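Local coordinates for iron-chelator utilization protein (Thermobifida fusca TM51, PDB 4YHB) that binds FAD and probably reduces ferric siderophores, as a flavin-dependent siderophore-interacting protein, to release their iron, at residues A[203-206]-A[207-211]. Numbering follows the deposited sequence.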
ATOM      1  N   THR A 203       7.926  13.904   7.981  1.00 28.67           N
ATOM      2  CA  THR A 203       8.854  14.981   8.322  1.00 29.68           C
ATOM      3  C   THR A 203      10.231  14.496   8.754  1.00 29.57           C
ATOM      4  O   THR A 203      11.099  15.313   9.063  1.00 35.31           O
ATOM      5  CB  THR A 203       8.303  15.881   9.451  1.00 29.54           C
ATOM      6  OG1 THR A 203       8.279  15.152  10.686  1.00 28.40           O
ATOM      7  CG2 THR A 203       6.898  16.376   9.111  1.00 35.97           C
ATOM      8  N   THR A 204      10.439  13.184   8.792  1.00 27.48           N
ATOM      9  CA  THR A 204      11.739  12.647   9.187  1.00 32.07           C
ATOM     10  C   THR A 204      12.491  12.041   8.003  1.00 32.11           C
ATOM     11  O   THR A 204      11.911  11.776   6.959  1.00 30.66           O
ATOM     12  CB  THR A 204      11.620  11.559  10.263  1.00 32.55           C
ATOM     13  OG1 THR A 204      11.323  10.305   9.640  1.00 30.59           O
ATOM     14  CG2 THR A 204      10.549  11.905  11.293  1.00 26.70           C
ATOM     15  N   ASP A 205      13.782  11.791   8.181  1.00 28.59           N
ATOM     16  CA  ASP A 205      14.550  11.079   7.165  1.00 30.95           C
ATOM     17  C   ASP A 205      14.985   9.706   7.665  1.00 29.34           C
ATOM     18  O   ASP A 205      16.045   9.202   7.276  1.00 28.54           O
ATOM     19  CB  ASP A 205      15.770  11.904   6.740  1.00 38.47           C
ATOM     20  CG  ASP A 205      16.615  12.353   7.920  1.00 48.10           C
ATOM     21  OD1 ASP A 205      17.603  13.088   7.695  1.00 57.01           O
ATOM     22  OD2 ASP A 205      16.289  11.983   9.076  1.00 45.75           O
ATOM     23  N   LEU A 206      14.165   9.100   8.522  1.00 26.31           N
ATOM     24  CA  LEU A 206      14.506   7.820   9.158  1.00 25.80           C
ATOM     25  C   LEU A 206      14.790   6.704   8.158  1.00 26.78           C
ATOM     26  O   LEU A 206      15.705   5.910   8.360  1.00 20.93           O
ATOM     27  CB  LEU A 206      13.379   7.372  10.104  1.00 23.09           C
ATOM     28  CG  LEU A 206      13.272   8.067  11.464  1.00 27.50           C
ATOM     29  CD1 LEU A 206      11.910   7.775  12.103  1.00 29.98           C
ATOM     30  CD2 LEU A 206      14.401   7.618  12.378  1.00 27.91           C
ATOM     31  N   LEU A 207      14.016   6.639   7.075  1.00 21.26           N
ATOM     32  CA  LEU A 207      14.227   5.590   6.079  1.00 24.35           C
ATOM     33  C   LEU A 207      15.549   5.771   5.330  1.00 24.68           C
ATOM     34  O   LEU A 207      16.299   4.812   5.133  1.00 24.29           O
ATOM     35  CB  LEU A 207      13.068   5.547   5.074  1.00 22.23           C
ATOM     36  CG  LEU A 207      11.740   5.072   5.666  1.00 27.20           C
ATOM     37  CD1 LEU A 207      10.638   5.081   4.609  1.00 24.11           C
ATOM     38  CD2 LEU A 207      11.895   3.697   6.251  1.00 23.65           C
ATOM     39  N   LEU A 208      15.814   7.001   4.898  1.00 24.35           N
ATOM     40  CA  LEU A 208      17.061   7.324   4.212  1.00 25.25           C
ATOM     41  C   LEU A 208      18.262   7.005   5.101  1.00 27.59           C
ATOM     42  O   LEU A 208      19.234   6.391   4.660  1.00 28.09           O
ATOM     43  CB  LEU A 208      17.085   8.799   3.815  1.00 25.23           C
ATOM     44  CG  LEU A 208      18.389   9.322   3.207  1.00 29.83           C
ATOM     45  CD1 LEU A 208      18.659   8.666   1.856  1.00 30.12           C
ATOM     46  CD2 LEU A 208      18.336  10.832   3.081  1.00 34.59           C
ATOM     47  N   ARG A 209      18.176   7.414   6.362  1.00 26.95           N
ATOM     48  CA  ARG A 209      19.263   7.195   7.314  1.00 28.58           C
ATOM     49  C   ARG A 209      19.535   5.711   7.512  1.00 30.68           C
ATOM     50  O   ARG A 209      20.689   5.303   7.575  1.00 29.29           O
ATOM     51  CB  ARG A 209      18.945   7.852   8.656  1.00 32.70           C
ATOM     52  CG  ARG A 209      19.038   9.369   8.633  1.00 34.99           C
ATOM     53  CD  ARG A 209      18.757   9.951  10.018  1.00 51.31           C
ATOM     54  NE  ARG A 209      18.666  11.407   9.980  1.00 58.34           N
ATOM     55  CZ  ARG A 209      19.706  12.227  10.090  1.00 65.54           C
ATOM     56  NH1 ARG A 209      20.927  11.735  10.255  1.00 62.31           N
ATOM     57  NH2 ARG A 209      19.522  13.540  10.041  1.00 67.92           N
ATOM     58  N   ALA A 210      18.482   4.899   7.597  1.00 25.87           N
ATOM     59  CA  ALA A 210      18.660   3.453   7.747  1.00 24.51           C
ATOM     60  C   ALA A 210      19.288   2.827   6.499  1.00 28.85           C
ATOM     61  O   ALA A 210      20.158   1.959   6.598  1.00 29.75           O
ATOM     62  CB  ALA A 210      17.328   2.782   8.058  1.00 30.19           C
ATOM     63  N   LEU A 211      18.832   3.264   5.328  1.00 26.98           N
ATOM     64  CA  LEU A 211      19.367   2.795   4.050  1.00 28.82           C
ATOM     65  C   LEU A 211      20.862   3.113   3.898  1.00 28.20           C
ATOM     66  O   LEU A 211      21.645   2.273   3.440  1.00 30.27           O
ATOM     67  CB  LEU A 211      18.594   3.423   2.892  1.00 27.31           C
ATOM     68  CG  LEU A 211      18.990   2.966   1.487  1.00 35.63           C
ATOM     69  CD1 LEU A 211      18.721   1.484   1.304  1.00 31.69           C
ATOM     70  CD2 LEU A 211      18.239   3.780   0.448  1.00 32.73           C
TER
HETATM   71  O   HOH W   1      11.613   8.622   6.403  1.00 32.39           O
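With CG of Asp205 set between its own backbone N and carbonyl carbon (chi1 52°), and the Arg209 chain extended from CG to NE, carboxylate and guanidinium meet one helical turn apart. Arg209 NE donates to Asp205 OD2 at 2.6 Å, a short salt bridge. The carboxylate oxygen lies at the guanidinium edge, nearly in its plane, whereas NE reaches it from above the carboxylate plane; the two planes stand 79° apart, a crossed arrangement rather than a coplanar one. The same residues are tied through the backbone, Arg209 N giving a nearly straight bond to Asp205 O (2.9 Å), and Ala210 N follows with Leu206 O at 3.1 Å. Asp205 holds the N-cap position without a capping bond from its side chain. An alanine in its place would probably leave the Arg209 guanidinium without its carboxylate mate and freer to turn. Just before Asp205, Thr204 OG1 accepts from Leu206 N at 3.3 Å, an ST turn, and a water links Thr204 O to Leu207 N. This first turn of helix 206-212 lies at the protein surface: Leu206 and Leu207 rest on Glu173 of strand 167-174, while Leu207 and Leu208 pack against Ile235 and Pro234 of helix 229-241.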